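Local coordinates for adhesion and penetration protein autotransporter (Haemophilus influenzae, PDB 3SYJ) that probably acts as a serine protease and promotes bacterial adherence to and invasion of host cells, its passenger domain also driving aggregation by self-association, at residues Q66-A72 with D115-L121; Y77-F82 with R93-I98. All coordinates share one frame; numbering follows the deposited sequence.

Interaction 1: Q66-A72 with D115-L121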
ATOM      1  N   GLN A  66      54.891 -30.547  18.280  1.00 20.08           N
ATOM      2  CA  GLN A  66      55.024 -31.843  18.948  1.00 17.99           C
ATOM      3  C   GLN A  66      55.899 -31.786  20.199  1.00 18.51           C
ATOM      4  O   GLN A  66      56.534 -32.773  20.554  1.00 18.43           O
ATOM      5  CB  GLN A  66      55.534 -32.927  17.979  1.00 16.37           C
ATOM      6  CG  GLN A  66      56.901 -32.647  17.336  1.00 22.04           C
ATOM      7  CD  GLN A  66      57.439 -33.826  16.501  1.00 22.50           C
ATOM      8  OE1 GLN A  66      56.999 -34.971  16.655  1.00 19.39           O
ATOM      9  NE2 GLN A  66      58.400 -33.541  15.619  1.00 24.75           N
ATOM     10  N   TYR A  67      55.937 -30.635  20.868  1.00 20.37           N
ATOM     11  CA  TYR A  67      56.727 -30.504  22.095  1.00 21.76           C
ATOM     12  C   TYR A  67      55.968 -29.837  23.246  1.00 22.04           C
ATOM     13  O   TYR A  67      55.205 -28.892  23.047  1.00 19.60           O
ATOM     14  CB  TYR A  67      58.033 -29.751  21.838  1.00 18.42           C
ATOM     15  CG  TYR A  67      58.969 -30.451  20.891  1.00 21.71           C
ATOM     16  CD1 TYR A  67      59.957 -31.300  21.365  1.00 20.70           C
ATOM     17  CD2 TYR A  67      58.868 -30.257  19.519  1.00 21.20           C
ATOM     18  CE1 TYR A  67      60.816 -31.939  20.501  1.00 22.47           C
ATOM     19  CE2 TYR A  67      59.722 -30.892  18.643  1.00 22.26           C
ATOM     20  CZ  TYR A  67      60.694 -31.732  19.138  1.00 26.20           C
ATOM     21  OH  TYR A  67      61.549 -32.369  18.272  1.00 27.03           O
ATOM     22  N   ILE A  68      56.186 -30.345  24.454  1.00 19.92           N
ATOM     23  CA  ILE A  68      55.622 -29.742  25.651  1.00 16.01           C
ATOM     24  C   ILE A  68      56.742 -29.394  26.610  1.00 19.26           C
ATOM     25  O   ILE A  68      57.910 -29.725  26.371  1.00 18.96           O
ATOM     26  CB  ILE A  68      54.633 -30.683  26.355  1.00 18.83           C
ATOM     27  CG1 ILE A  68      55.288 -32.039  26.635  1.00 16.26           C
ATOM     28  CG2 ILE A  68      53.375 -30.843  25.516  1.00 15.50           C
ATOM     29  CD1 ILE A  68      54.434 -32.968  27.468  1.00 14.24           C
ATOM     30  N   VAL A  69      56.387 -28.713  27.694  1.00 22.52           N
ATOM     31  CA  VAL A  69      57.354 -28.346  28.725  1.00 17.56           C
ATOM     32  C   VAL A  69      56.771 -28.658  30.095  1.00 16.98           C
ATOM     33  O   VAL A  69      55.568 -28.505  30.315  1.00 15.67           O
ATOM     34  CB  VAL A  69      57.746 -26.861  28.634  1.00 17.44           C
ATOM     35  CG1 VAL A  69      56.621 -25.969  29.140  1.00 14.12           C
ATOM     36  CG2 VAL A  69      59.014 -26.605  29.418  1.00 20.20           C
ATOM     37  N   SER A  70      57.621 -29.122  31.005  1.00 17.82           N
ATOM     38  CA  SER A  70      57.208 -29.476  32.362  1.00 20.53           C
ATOM     39  C   SER A  70      58.460 -29.673  33.209  1.00 20.94           C
ATOM     40  O   SER A  70      59.562 -29.426  32.731  1.00 24.37           O
ATOM     41  CB  SER A  70      56.362 -30.752  32.351  1.00 17.46           C
ATOM     42  OG  SER A  70      55.750 -30.978  33.606  1.00 16.74           O
ATOM     43  N   VAL A  71      58.302 -30.104  34.460  1.00 22.93           N
ATOM     44  CA  VAL A  71      59.464 -30.397  35.301  1.00 22.01           C
ATOM     45  C   VAL A  71      59.900 -31.861  35.143  1.00 21.05           C
ATOM     46  O   VAL A  71      59.069 -32.752  34.946  1.00 19.27           O
ATOM     47  CB  VAL A  71      59.217 -30.068  36.820  1.00 26.70           C
ATOM     48  CG1 VAL A  71      59.163 -28.559  37.060  1.00 16.56           C
ATOM     49  CG2 VAL A  71      57.954 -30.750  37.339  1.00 21.08           C
ATOM     50  N   ALA A  72      61.207 -32.099  35.228  1.00 22.01           N
ATOM     51  CA  ALA A  72      61.746 -33.454  35.149  1.00 21.06           C
ATOM     52  C   ALA A  72      61.196 -34.374  36.233  1.00 26.11           C
ATOM     53  O   ALA A  72      61.007 -35.570  35.999  1.00 26.09           O
ATOM     54  CB  ALA A  72      63.268 -33.429  35.209  1.00 20.75           C
ATOM     55  N   ASP A 115      65.715 -29.737  37.075  1.00 26.63           N
ATOM     56  CA  ASP A 115      64.309 -30.109  37.228  1.00 27.54           C
ATOM     57  C   ASP A 115      63.527 -29.422  36.107  1.00 28.90           C
ATOM     58  O   ASP A 115      62.820 -28.431  36.325  1.00 25.61           O
ATOM     59  CB  ASP A 115      63.776 -29.704  38.605  1.00 28.48           C
ATOM     60  CG  ASP A 115      62.491 -30.430  38.983  1.00 29.54           C
ATOM     61  OD1 ASP A 115      62.022 -31.299  38.212  1.00 27.55           O
ATOM     62  OD2 ASP A 115      61.949 -30.129  40.067  1.00 29.98           O
ATOM     63  N   TYR A 116      63.678 -29.952  34.898  1.00 25.06           N
ATOM     64  CA  TYR A 116      63.151 -29.310  33.705  1.00 24.19           C
ATOM     65  C   TYR A 116      63.263 -30.278  32.547  1.00 22.05           C
ATOM     66  O   TYR A 116      64.323 -30.858  32.331  1.00 22.12           O
ATOM     67  CB  TYR A 116      63.974 -28.056  33.405  1.00 23.18           C
ATOM     68  CG  TYR A 116      63.437 -27.190  32.286  1.00 20.83           C
ATOM     69  CD1 TYR A 116      62.905 -25.940  32.554  1.00 21.57           C
ATOM     70  CD2 TYR A 116      63.470 -27.619  30.961  1.00 23.28           C
ATOM     71  CE1 TYR A 116      62.420 -25.136  31.541  1.00 25.18           C
ATOM     72  CE2 TYR A 116      62.985 -26.819  29.935  1.00 22.02           C
ATOM     73  CZ  TYR A 116      62.460 -25.579  30.236  1.00 22.89           C
ATOM     74  OH  TYR A 116      61.974 -24.768  29.242  1.00 21.68           O
ATOM     75  N   HIS A 117      62.177 -30.471  31.808  1.00 22.03           N
ATOM     76  CA  HIS A 117      62.252 -31.281  30.591  1.00 21.66           C
ATOM     77  C   HIS A 117      61.325 -30.805  29.459  1.00 22.53           C
ATOM     78  O   HIS A 117      60.326 -30.123  29.701  1.00 23.08           O
ATOM     79  CB  HIS A 117      62.071 -32.784  30.886  1.00 19.33           C
ATOM     80  CG  HIS A 117      60.684 -33.175  31.295  1.00 18.67           C
ATOM     81  ND1 HIS A 117      60.397 -34.403  31.854  1.00 20.13           N
ATOM     82  CD2 HIS A 117      59.507 -32.506  31.236  1.00 21.04           C
ATOM     83  CE1 HIS A 117      59.102 -34.476  32.117  1.00 17.77           C
ATOM     84  NE2 HIS A 117      58.540 -33.338  31.752  1.00 18.24           N
ATOM     85  N   ASN A 118      61.680 -31.169  28.226  1.00 21.78           N
ATOM     86  CA  ASN A 118      60.950 -30.765  27.023  1.00 19.73           C
ATOM     87  C   ASN A 118      60.498 -31.969  26.198  1.00 22.77           C
ATOM     88  O   ASN A 118      61.063 -32.243  25.140  1.00 19.25           O
ATOM     89  CB  ASN A 118      61.832 -29.880  26.148  1.00 19.04           C
ATOM     90  CG  ASN A 118      61.542 -28.409  26.323  1.00 24.23           C
ATOM     91  OD1 ASN A 118      60.396 -27.975  26.205  1.00 34.14           O
ATOM     92  ND2 ASN A 118      62.580 -27.627  26.584  1.00 22.81           N
ATOM     93  N   PRO A 119      59.479 -32.694  26.681  1.00 19.60           N
ATOM     94  CA  PRO A 119      59.017 -33.926  26.035  1.00 16.29           C
ATOM     95  C   PRO A 119      58.601 -33.732  24.581  1.00 20.83           C
ATOM     96  O   PRO A 119      58.007 -32.713  24.218  1.00 20.29           O
ATOM     97  CB  PRO A 119      57.802 -34.328  26.874  1.00 16.41           C
ATOM     98  CG  PRO A 119      58.038 -33.711  28.205  1.00 20.66           C
ATOM     99  CD  PRO A 119      58.750 -32.413  27.926  1.00 18.80           C
ATOM    100  N   ARG A 120      58.933 -34.724  23.759  1.00 20.90           N
ATOM    101  CA  ARG A 120      58.503 -34.790  22.369  1.00 19.36           C
ATOM    102  C   ARG A 120      57.322 -35.760  22.297  1.00 18.94           C
ATOM    103  O   ARG A 120      57.350 -36.822  22.919  1.00 19.68           O
ATOM    104  CB  ARG A 120      59.664 -35.287  21.499  1.00 22.10           C
ATOM    105  CG  ARG A 120      59.399 -35.345  20.005  1.00 20.44           C
ATOM    106  CD  ARG A 120      60.536 -36.057  19.280  1.00 21.38           C
ATOM    107  NE  ARG A 120      60.515 -35.800  17.843  1.00 24.90           N
ATOM    108  CZ  ARG A 120      61.039 -36.609  16.924  1.00 26.01           C
ATOM    109  NH1 ARG A 120      61.631 -37.740  17.284  1.00 20.90           N
ATOM    110  NH2 ARG A 120      60.965 -36.290  15.638  1.00 21.48           N
ATOM    111  N   LEU A 121      56.283 -35.375  21.560  1.00 18.49           N
ATOM    112  CA  LEU A 121      55.070 -36.181  21.417  1.00 15.50           C
ATOM    113  C   LEU A 121      55.118 -36.977  20.120  1.00 16.55           C
ATOM    114  O   LEU A 121      55.867 -36.642  19.217  1.00 16.42           O
ATOM    115  CB  LEU A 121      53.844 -35.273  21.426  1.00 14.14           C
ATOM    116  CG  LEU A 121      53.754 -34.366  22.652  1.00 16.14           C
ATOM    117  CD1 LEU A 121      52.548 -33.436  22.557  1.00 14.79           C
ATOM    118  CD2 LEU A 121      53.696 -35.203  23.914  1.00 13.35           C
TER
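Ile-68 packs against Pro-119 in the tightest part of this contact. The two side chains cross at about a right angle, and CG1 of Ile-68 comes within 3.4 Å of Pro-119 CB, closer than usual for two carbons. Ile-68 CG1 sits between its backbone N and carbonyl carbon (chi1 54°), which turns it onto the proline ring. The His-117 ring has Pro-119 CG over one face. Val-71 O and Ala-72 CA lie over the opposite face, the latter in a CH-pi contact at 4.1 Å from the ring centroid. ND1 of His-117 is bonded to Asn-103.

The backbones run antiparallel. Ser-70 and His-117 form a hydrogen-bonded pair, with Ser-70 N to His-117 O at 3.2 Å and His-117 N to Ser-70 O at 3.0 Å. Ile-68 N gives a bond to Pro-119 O (3.0 Å). Pro-119 has no N-H to give Ile-68 O, so one bond of the ladder is missing. The register carries on through Tyr-67 with Arg-120, and Leu-121 N bonds to Gln-66 O at 2.8 Å.

The Gln-66 end is looser, though still buried. Arg-120 is extended and runs alongside Tyr-67, its CG 3.7 Å from Tyr-67 CE1. Ring and guanidinium planes are 22° apart. Their polar ends find partners outside: Tyr-67 OH on Asp-266, Arg-120 on Asn-335 and Gly-337.

At the far end Asp-115 OD2 is hydrogen-bonded to His-73 ND1 and salt-bridged to Arg-239. This is consistent with a Ser-His-Asp charge relay completed by Ser-218, the probable nucleophile of this S6 protease domain. Val-71 touches Asp-115 and lies close to Ser-218. The pairing probably helps to fix the buried carboxylate, with Val-71 on one side and polar partners on OD2.

Interaction 2: Y77-F82 with R93-I98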
ATOM      1  N   TYR A  77      54.017 -39.492  34.185  1.00 20.15           N
ATOM      2  CA  TYR A  77      53.065 -39.357  33.083  1.00 25.01           C
ATOM      3  C   TYR A  77      53.721 -39.718  31.759  1.00 22.36           C
ATOM      4  O   TYR A  77      54.894 -39.457  31.561  1.00 20.56           O
ATOM      5  CB  TYR A  77      52.435 -37.957  33.042  1.00 20.49           C
ATOM      6  CG  TYR A  77      53.306 -36.855  32.486  1.00 21.13           C
ATOM      7  CD1 TYR A  77      52.853 -36.052  31.440  1.00 20.71           C
ATOM      8  CD2 TYR A  77      54.565 -36.588  33.020  1.00 21.21           C
ATOM      9  CE1 TYR A  77      53.636 -35.024  30.932  1.00 20.72           C
ATOM     10  CE2 TYR A  77      55.357 -35.558  32.518  1.00 19.68           C
ATOM     11  CZ  TYR A  77      54.889 -34.780  31.469  1.00 20.87           C
ATOM     12  OH  TYR A  77      55.661 -33.758  30.949  1.00 16.70           O
ATOM     13  N   THR A  78      52.962 -40.333  30.860  1.00 26.19           N
ATOM     14  CA  THR A  78      53.519 -40.814  29.597  1.00 25.36           C
ATOM     15  C   THR A  78      52.812 -40.212  28.390  1.00 24.48           C
ATOM     16  O   THR A  78      53.155 -40.516  27.253  1.00 22.43           O
ATOM     17  CB  THR A  78      53.406 -42.339  29.501  1.00 22.47           C
ATOM     18  OG1 THR A  78      52.037 -42.721  29.694  1.00 24.55           O
ATOM     19  CG2 THR A  78      54.251 -42.992  30.566  1.00 21.19           C
ATOM     20  N   ASP A  79      51.822 -39.363  28.642  1.00 26.91           N
ATOM     21  CA  ASP A  79      51.033 -38.772  27.567  1.00 21.24           C
ATOM     22  C   ASP A  79      50.260 -37.553  28.043  1.00 22.02           C
ATOM     23  O   ASP A  79      50.125 -37.319  29.247  1.00 23.43           O
ATOM     24  CB  ASP A  79      50.073 -39.813  26.980  1.00 22.38           C
ATOM     25  CG  ASP A  79      49.277 -40.539  28.042  1.00 25.32           C
ATOM     26  OD1 ASP A  79      48.646 -39.863  28.879  1.00 30.70           O
ATOM     27  OD2 ASP A  79      49.276 -41.789  28.038  1.00 29.75           O
ATOM     28  N   VAL A  80      49.759 -36.769  27.092  1.00 17.79           N
ATOM     29  CA  VAL A  80      48.947 -35.605  27.418  1.00 16.36           C
ATOM     30  C   VAL A  80      47.757 -35.542  26.481  1.00 17.30           C
ATOM     31  O   VAL A  80      47.760 -36.175  25.426  1.00 16.00           O
ATOM     32  CB  VAL A  80      49.751 -34.287  27.311  1.00 12.53           C
ATOM     33  CG1 VAL A  80      50.777 -34.193  28.439  1.00 14.45           C
ATOM     34  CG2 VAL A  80      50.430 -34.176  25.956  1.00 15.13           C
ATOM     35  N   ASP A  81      46.731 -34.789  26.860  1.00 12.50           N
ATOM     36  CA  ASP A  81      45.641 -34.515  25.933  1.00 15.54           C
ATOM     37  C   ASP A  81      45.144 -33.092  26.104  1.00 15.25           C
ATOM     38  O   ASP A  81      45.493 -32.424  27.073  1.00 18.87           O
ATOM     39  CB  ASP A  81      44.500 -35.542  26.061  1.00 17.45           C
ATOM     40  CG  ASP A  81      43.894 -35.584  27.448  1.00 25.17           C
ATOM     41  OD1 ASP A  81      44.449 -34.951  28.375  1.00 23.64           O
ATOM     42  OD2 ASP A  81      42.861 -36.263  27.611  1.00 32.61           O
ATOM     43  N   PHE A  82      44.328 -32.634  25.164  1.00 14.93           N
ATOM     44  CA  PHE A  82      43.953 -31.232  25.095  1.00 13.26           C
ATOM     45  C   PHE A  82      42.485 -31.080  24.753  1.00 17.61           C
ATOM     46  O   PHE A  82      41.833 -32.043  24.360  1.00 21.62           O
ATOM     47  CB  PHE A  82      44.790 -30.517  24.034  1.00 13.25           C
ATOM     48  CG  PHE A  82      46.271 -30.631  24.250  1.00 13.20           C
ATOM     49  CD1 PHE A  82      46.942 -29.714  25.043  1.00 15.06           C
ATOM     50  CD2 PHE A  82      46.994 -31.655  23.656  1.00 10.96           C
ATOM     51  CE1 PHE A  82      48.310 -29.817  25.246  1.00 13.31           C
ATOM     52  CE2 PHE A  82      48.354 -31.769  23.853  1.00 12.37           C
ATOM     53  CZ  PHE A  82      49.017 -30.842  24.650  1.00 13.96           C
ATOM     54  N   ARG A  93      38.678 -36.966  22.037  1.00 23.77           N
ATOM     55  CA  ARG A  93      39.937 -36.507  22.606  1.00 21.14           C
ATOM     56  C   ARG A  93      41.062 -37.484  22.242  1.00 18.55           C
ATOM     57  O   ARG A  93      40.873 -38.702  22.230  1.00 16.89           O
ATOM     58  CB  ARG A  93      39.826 -36.307  24.116  1.00 23.45           C
ATOM     59  CG  ARG A  93      40.777 -35.245  24.638  1.00 23.27           C
ATOM     60  CD  ARG A  93      40.741 -35.140  26.157  1.00 32.12           C
ATOM     61  NE  ARG A  93      39.636 -34.317  26.638  1.00 30.79           N
ATOM     62  CZ  ARG A  93      38.669 -34.765  27.429  1.00 28.96           C
ATOM     63  NH1 ARG A  93      38.667 -36.032  27.839  1.00 36.93           N
ATOM     64  NH2 ARG A  93      37.707 -33.944  27.820  1.00 19.30           N
ATOM     65  N   PHE A  94      42.226 -36.938  21.923  1.00 13.32           N
ATOM     66  CA  PHE A  94      43.325 -37.748  21.425  1.00 15.35           C
ATOM     67  C   PHE A  94      44.452 -37.829  22.449  1.00 15.16           C
ATOM     68  O   PHE A  94      44.813 -36.831  23.069  1.00 14.78           O
ATOM     69  CB  PHE A  94      43.830 -37.173  20.105  1.00 13.97           C
ATOM     70  CG  PHE A  94      44.829 -38.042  19.406  1.00 15.62           C
ATOM     71  CD1 PHE A  94      44.421 -39.159  18.694  1.00 19.51           C
ATOM     72  CD2 PHE A  94      46.177 -37.732  19.443  1.00 12.97           C
ATOM     73  CE1 PHE A  94      45.346 -39.963  18.047  1.00 16.14           C
ATOM     74  CE2 PHE A  94      47.101 -38.521  18.800  1.00 16.74           C
ATOM     75  CZ  PHE A  94      46.686 -39.643  18.097  1.00 16.49           C
ATOM     76  N   THR A  95      45.001 -39.026  22.624  1.00 16.37           N
ATOM     77  CA  THR A  95      46.095 -39.229  23.556  1.00 14.00           C
ATOM     78  C   THR A  95      47.432 -39.059  22.847  1.00 16.84           C
ATOM     79  O   THR A  95      47.832 -39.909  22.048  1.00 19.03           O
ATOM     80  CB  THR A  95      46.008 -40.623  24.216  1.00 20.90           C
ATOM     81  OG1 THR A  95      44.729 -40.773  24.856  1.00 20.55           O
ATOM     82  CG2 THR A  95      47.104 -40.798  25.258  1.00 16.27           C
ATOM     83  N   TYR A  96      48.109 -37.944  23.112  1.00 14.57           N
ATOM     84  CA  TYR A  96      49.430 -37.709  22.547  1.00 13.20           C
ATOM     85  C   TYR A  96      50.485 -38.339  23.446  1.00 16.44           C
ATOM     86  O   TYR A  96      50.548 -38.026  24.630  1.00 16.86           O
ATOM     87  CB  TYR A  96      49.691 -36.206  22.394  1.00 13.18           C
ATOM     88  CG  TYR A  96      48.778 -35.554  21.381  1.00 14.47           C
ATOM     89  CD1 TYR A  96      49.067 -35.607  20.021  1.00 12.29           C
ATOM     90  CD2 TYR A  96      47.624 -34.898  21.782  1.00  9.85           C
ATOM     91  CE1 TYR A  96      48.220 -35.030  19.091  1.00 11.58           C
ATOM     92  CE2 TYR A  96      46.784 -34.314  20.871  1.00 13.43           C
ATOM     93  CZ  TYR A  96      47.083 -34.387  19.523  1.00 13.60           C
ATOM     94  OH  TYR A  96      46.236 -33.809  18.620  1.00 13.09           O
ATOM     95  N   LYS A  97      51.314 -39.219  22.886  1.00 15.97           N
ATOM     96  CA  LYS A  97      52.306 -39.959  23.673  1.00 17.89           C
ATOM     97  C   LYS A  97      53.689 -39.324  23.682  1.00 16.56           C
ATOM     98  O   LYS A  97      54.202 -38.915  22.648  1.00 18.74           O
ATOM     99  CB  LYS A  97      52.448 -41.391  23.154  1.00 17.62           C
ATOM    100  CG  LYS A  97      51.176 -42.211  23.182  1.00 20.79           C
ATOM    101  CD  LYS A  97      51.352 -43.523  22.418  1.00 24.90           C
ATOM    102  CE  LYS A  97      50.036 -44.283  22.308  1.00 36.16           C
ATOM    103  NZ  LYS A  97      50.193 -45.565  21.564  1.00 45.61           N
ATOM    104  N   ILE A  98      54.302 -39.276  24.858  1.00 18.21           N
ATOM    105  CA  ILE A  98      55.687 -38.853  24.997  1.00 18.40           C
ATOM    106  C   ILE A  98      56.619 -39.940  24.451  1.00 21.47           C
ATOM    107  O   ILE A  98      56.541 -41.097  24.869  1.00 19.04           O
ATOM    108  CB  ILE A  98      56.027 -38.579  26.485  1.00 20.09           C
ATOM    109  CG1 ILE A  98      55.327 -37.300  26.967  1.00 20.68           C
ATOM    110  CG2 ILE A  98      57.537 -38.491  26.696  1.00 16.89           C
ATOM    111  CD1 ILE A  98      55.330 -37.120  28.480  1.00 21.02           C
TER
HETATM  112  O   HOH W   1      43.909 -34.326  22.905  1.00 11.08           O
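The ring of Tyr-77 takes the CD1 methyl of Ile-98 over one face, 3.9 Å from the centroid and offset toward the rim, a CH-pi contact. Tyr-77 and Ile-98 cross at about a right angle. Val-80 CG1 lies at the edge of the Tyr-77 ring. Tyr-77 CG stands between its backbone N and carbonyl carbon (chi1 77°), which brings the ring over the Ile-98 methyl. The ring of Tyr-96 has CD2 of its neighbour Phe-94 over one face, near the centre, and Val-80 O at its edge. Its CD2 in turn meets the edge of the Phe-82 ring, 3.8 Å from Phe-82 CD2. The planes of these two rings are 59° apart, so the pair is oblique.

Three backbone hydrogen bonds join the antiparallel strands 79-80 and 96-98. Val-80 and Tyr-96 form a hydrogen-bonded pair, with N to O at 2.9 Å in each direction. Ile-98 N gives the third bond, to Thr-78 O. Asp-79 and Lys-97 make the adjoining non-hydrogen-bonded pair.

Toward Phe-82 and Phe-94 the two backbones move apart. A water bridges the gap, accepting from Phe-82 N (2.9 Å) and donating to Phe-94 O (2.7 Å). Arg-93 is bent at chi3 (-83°) and presents the edge of its guanidinium to Phe-82 O. NH2 bonds to Ala-84 and Gly-86, while the salt bridge from NE to Asp-81 OD2 is long and doubtful.

The hydroxyl of Tyr-96 is bonded to Glu-127 and to Arg-403, whose guanidinium also makes a cation-pi contact with Phe-94. The apolar side of this antiparallel pair, Val-80, Tyr-96 and Ile-98, rests on Leu-121. The opposite side carries Asp-79 and the exposed Thr-95 and Lys-97. The pair thus has an apolar side turned to Leu-121 and a polar side turned to solvent.

In the fold
Both interactions lie in the S6 protease domain of the passenger. Interaction 1 is wholly buried, and its charged groups meet partners outside its segments. Interaction 2 is partly exposed, with a bridging water and charged side chains on its outer side. It falls within the chain that runs between the two segments of interaction 1. Both reach one small antiparallel sheet, interaction 1 through strand 120-121, with strand 96-100 between it and 79-80. Tyr-77 joins them, its OH 3.0 Å from His-117 NE2 in a probable hydrogen bond and packed on Ser-70 and Pro-119. Proximity to the probable catalytic residues marks interaction 1, whereas 77-82 with 93-98 lies farther from Ser-218 and reaches toward Arg-403.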